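Local coordinates for alanine racemase (Acinetobacter baumannii, PDB 4QHR), which belongs to the alanine racemase family of two-domain enzymes and carries covalently bound pyridoxal phosphate in its N-terminal TIM-barrel domain, at residues 59-67 with 86-95. Numbering follows the deposited sequence.
Sequences CLQEGLEIR and EMPVAIEQKF
Glu86 passes alongside Leu60, its CG 3.7 Å from Leu60 CD2, and reaches the start of helix 60-67 through a water that donates to Glu86 OE1 and accepts from Leu60 N in the first turn. The other carboxylate oxygen, OE2, is bonded to Phe82 N and to the amino terminus of Met1 of the second subunit. One turn on, a chi1 of -179° sets Val89 CG1 anti to the backbone N and against both leucines, 3.9 Å from Leu60 CD1 and 3.8 Å from Leu64 CD2. Gln93 lays CG against that same Leu64 methyl, while its backbone O is gripped side-on by Arg67: NE donates at 2.9 Å and NH2 at 3.0 Å, both with the oxygen in the guanidinium plane. Arg67 NH1 and NH2 also bond Phe71 O and Gln73 O, so the group is tied to three carbonyls. The Schellman motif at Lys94 then turns the chain into Phe95, whose ring takes Gln93 CB over one face and Leu60 CD1 at its edge. Phe95 CZ lies 3.3 Å from Gly63 C, the ring packing on bare helix backbone. The two helices, their segment axes 33° from parallel and 11.0 Å apart at closest approach, are neighbours on the outside of the TIM barrel; beneath them Phe95 rests on Val75 and Leu77 of strand 75-77, Ile66 packs on strands 54-57 and 75-77, and helix 112-117 flanks helix 87-92 through Ile91.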
loop_
_atom_site.group_PDB
_atom_site.type_symbol
_atom_site.label_atom_id
_atom_site.label_comp_id
_atom_site.label_asym_id
_atom_site.label_seq_id
_atom_site.Cartn_x
_atom_site.Cartn_y
_atom_site.Cartn_z
ATOM N N CYS A 59 -18.357 -4.762 2.587
ATOM C CA CYS A 59 -19.293 -4.531 1.493
ATOM C C CYS A 59 -19.733 -5.822 0.834
ATOM O O CYS A 59 -19.137 -6.906 1.026
ATOM C CB CYS A 59 -18.722 -3.551 0.444
ATOM S SG CYS A 59 -17.155 -4.105 -0.293
ATOM N N LEU A 60 -20.770 -5.694 0.011
ATOM C CA LEU A 60 -21.324 -6.867 -0.675
ATOM C C LEU A 60 -20.268 -7.627 -1.464
ATOM O O LEU A 60 -20.268 -8.866 -1.493
ATOM C CB LEU A 60 -22.399 -6.408 -1.659
ATOM C CG LEU A 60 -23.152 -7.442 -2.488
ATOM C CD1 LEU A 60 -24.028 -8.265 -1.550
ATOM C CD2 LEU A 60 -23.989 -6.719 -3.538
ATOM N N GLN A 61 -19.412 -6.892 -2.165
ATOM C CA GLN A 61 -18.446 -7.519 -3.049
ATOM C C GLN A 61 -17.494 -8.447 -2.270
ATOM O O GLN A 61 -17.187 -9.539 -2.758
ATOM C CB GLN A 61 -17.679 -6.509 -3.898
ATOM C CG GLN A 61 -16.493 -7.109 -4.651
ATOM C CD GLN A 61 -16.878 -8.283 -5.534
ATOM O OE1 GLN A 61 -17.811 -8.189 -6.333
ATOM N NE2 GLN A 61 -16.154 -9.391 -5.406
ATOM N N GLU A 62 -17.025 -8.020 -1.101
ATOM C CA GLU A 62 -16.254 -8.890 -0.200
ATOM C C GLU A 62 -17.028 -10.141 0.212
ATOM O O GLU A 62 -16.475 -11.227 0.290
ATOM C CB GLU A 62 -15.745 -8.129 1.051
ATOM C CG GLU A 62 -14.678 -7.128 0.699
ATOM C CD GLU A 62 -14.203 -6.229 1.861
ATOM O OE1 GLU A 62 -14.812 -6.216 2.936
ATOM O OE2 GLU A 62 -13.203 -5.537 1.649
ATOM N N GLY A 63 -18.322 -9.991 0.483
ATOM C CA GLY A 63 -19.125 -11.140 0.759
ATOM C C GLY A 63 -19.282 -12.085 -0.427
ATOM O O GLY A 63 -19.219 -13.286 -0.255
ATOM N N LEU A 64 -19.464 -11.532 -1.619
ATOM C CA LEU A 64 -19.564 -12.377 -2.847
ATOM C C LEU A 64 -18.246 -13.153 -3.089
ATOM O O LEU A 64 -18.229 -14.267 -3.602
ATOM C CB LEU A 64 -19.893 -11.482 -4.053
ATOM C CG LEU A 64 -21.347 -10.925 -4.094
ATOM C CD1 LEU A 64 -21.506 -9.949 -5.235
ATOM C CD2 LEU A 64 -22.394 -12.059 -4.207
ATOM N N GLU A 65 -17.117 -12.544 -2.750
ATOM C CA GLU A 65 -15.832 -13.243 -2.870
ATOM C C GLU A 65 -15.790 -14.484 -1.946
ATOM O O GLU A 65 -15.278 -15.548 -2.294
ATOM C CB GLU A 65 -14.698 -12.278 -2.542
ATOM C CG GLU A 65 -13.342 -12.792 -2.905
ATOM C CD GLU A 65 -12.212 -11.804 -2.642
ATOM O OE1 GLU A 65 -12.418 -10.791 -1.917
ATOM O OE2 GLU A 65 -11.113 -12.098 -3.211
ATOM N N ILE A 66 -16.268 -14.322 -0.726
ATOM C CA ILE A 66 -16.320 -15.438 0.221
ATOM C C ILE A 66 -17.151 -16.590 -0.374
ATOM O O ILE A 66 -16.773 -17.781 -0.287
ATOM C CB ILE A 66 -16.917 -14.996 1.547
ATOM C CG1 ILE A 66 -15.915 -14.052 2.252
ATOM C CG2 ILE A 66 -17.260 -16.192 2.415
ATOM C CD1 ILE A 66 -16.432 -13.418 3.519
ATOM N N ARG A 67 -18.271 -16.232 -0.964
ATOM C CA ARG A 67 -19.228 -17.244 -1.464
ATOM C C ARG A 67 -18.640 -17.936 -2.667
ATOM O O ARG A 67 -18.726 -19.133 -2.764
ATOM C CB ARG A 67 -20.555 -16.611 -1.812
ATOM C CG ARG A 67 -21.379 -16.229 -0.615
ATOM C CD ARG A 67 -22.186 -17.406 -0.116
ATOM N NE ARG A 67 -22.995 -16.991 1.039
ATOM C CZ ARG A 67 -22.599 -17.077 2.314
ATOM N NH1 ARG A 67 -21.432 -17.606 2.658
ATOM N NH2 ARG A 67 -23.366 -16.631 3.282
ATOM N N GLU A 86 -28.576 -3.864 -4.130
ATOM C CA GLU A 86 -27.844 -4.900 -3.390
ATOM C C GLU A 86 -28.721 -5.780 -2.554
ATOM O O GLU A 86 -28.310 -6.891 -2.215
ATOM C CB GLU A 86 -26.763 -4.288 -2.483
ATOM C CG GLU A 86 -25.713 -3.432 -3.190
ATOM C CD GLU A 86 -24.798 -2.753 -2.172
ATOM O OE1 GLU A 86 -24.450 -3.423 -1.179
ATOM O OE2 GLU A 86 -24.424 -1.590 -2.345
ATOM N N MET A 87 -29.924 -5.322 -2.188
ATOM C CA MET A 87 -30.799 -6.110 -1.330
ATOM C C MET A 87 -31.143 -7.525 -1.836
ATOM O O MET A 87 -31.041 -8.469 -1.041
ATOM C CB MET A 87 -32.104 -5.342 -0.982
ATOM C CG MET A 87 -31.860 -4.159 -0.036
ATOM S SD MET A 87 -31.097 -4.615 1.539
ATOM C CE MET A 87 -32.366 -5.674 2.187
ATOM N N PRO A 88 -31.537 -7.673 -3.108
ATOM C CA PRO A 88 -31.882 -9.032 -3.600
ATOM C C PRO A 88 -30.706 -9.969 -3.535
ATOM O O PRO A 88 -30.884 -11.165 -3.239
ATOM C CB PRO A 88 -32.324 -8.803 -5.063
ATOM C CG PRO A 88 -32.738 -7.383 -5.129
ATOM C CD PRO A 88 -31.887 -6.632 -4.107
ATOM N N VAL A 89 -29.503 -9.435 -3.794
ATOM C CA VAL A 89 -28.259 -10.239 -3.797
ATOM C C VAL A 89 -27.886 -10.675 -2.378
ATOM O O VAL A 89 -27.636 -11.850 -2.119
ATOM C CB VAL A 89 -27.068 -9.465 -4.391
ATOM C CG1 VAL A 89 -25.813 -10.321 -4.408
ATOM C CG2 VAL A 89 -27.388 -8.964 -5.809
ATOM N N ALA A 90 -27.900 -9.721 -1.459
ATOM C CA ALA A 90 -27.725 -10.006 -0.046
ATOM C C ALA A 90 -28.667 -11.078 0.461
ATOM O O ALA A 90 -28.249 -12.005 1.129
ATOM C CB ALA A 90 -27.876 -8.726 0.792
ATOM N N ILE A 91 -29.943 -10.966 0.142
ATOM C CA ILE A 91 -30.914 -11.934 0.578
ATOM C C ILE A 91 -30.637 -13.329 -0.013
ATOM O O ILE A 91 -30.691 -14.343 0.706
ATOM C CB ILE A 91 -32.320 -11.431 0.255
ATOM C CG1 ILE A 91 -32.691 -10.249 1.177
ATOM C CG2 ILE A 91 -33.325 -12.514 0.378
ATOM C CD1 ILE A 91 -33.826 -9.407 0.579
ATOM N N GLU A 92 -30.281 -13.370 -1.283
ATOM C CA GLU A 92 -30.095 -14.633 -2.010
ATOM C C GLU A 92 -28.859 -15.360 -1.484
ATOM O O GLU A 92 -28.868 -16.584 -1.296
ATOM C CB GLU A 92 -29.988 -14.350 -3.507
ATOM C CG GLU A 92 -29.501 -15.492 -4.396
ATOM C CD GLU A 92 -30.476 -16.655 -4.513
ATOM O OE1 GLU A 92 -29.977 -17.751 -4.825
ATOM O OE2 GLU A 92 -31.720 -16.510 -4.306
ATOM N N GLN A 93 -27.817 -14.596 -1.218
ATOM C CA GLN A 93 -26.594 -15.137 -0.678
ATOM C C GLN A 93 -26.601 -15.348 0.836
ATOM O O GLN A 93 -25.589 -15.793 1.394
ATOM C CB GLN A 93 -25.453 -14.194 -1.036
ATOM C CG GLN A 93 -25.197 -14.007 -2.531
ATOM C CD GLN A 93 -24.631 -15.259 -3.154
ATOM O OE1 GLN A 93 -24.178 -16.154 -2.453
ATOM N NE2 GLN A 93 -24.670 -15.335 -4.464
ATOM N N LYS A 94 -27.703 -15.018 1.489
ATOM C CA LYS A 94 -27.797 -15.074 2.951
ATOM C C LYS A 94 -26.757 -14.197 3.707
ATOM O O LYS A 94 -26.052 -14.668 4.623
ATOM C CB LYS A 94 -27.719 -16.497 3.449
ATOM C CG LYS A 94 -28.914 -17.327 2.996
ATOM C CD LYS A 94 -28.796 -18.736 3.554
ATOM C CE LYS A 94 -30.068 -19.534 3.286
ATOM N NZ LYS A 94 -29.691 -20.942 2.916
ATOM N N PHE A 95 -26.701 -12.936 3.327
ATOM C CA PHE A 95 -25.864 -11.945 3.983
ATOM C C PHE A 95 -26.742 -11.099 4.910
ATOM O O PHE A 95 -27.680 -10.426 4.461
ATOM C CB PHE A 95 -25.240 -11.001 2.951
ATOM C CG PHE A 95 -24.265 -11.621 2.008
ATOM C CD1 PHE A 95 -23.692 -12.816 2.231
ATOM C CD2 PHE A 95 -23.895 -10.929 0.890
ATOM C CE1 PHE A 95 -22.798 -13.353 1.358
ATOM C CE2 PHE A 95 -22.978 -11.452 -0.005
ATOM C CZ PHE A 95 -22.434 -12.659 0.238
HETATM O O HOH W 1 -22.722 -3.776 0.772
#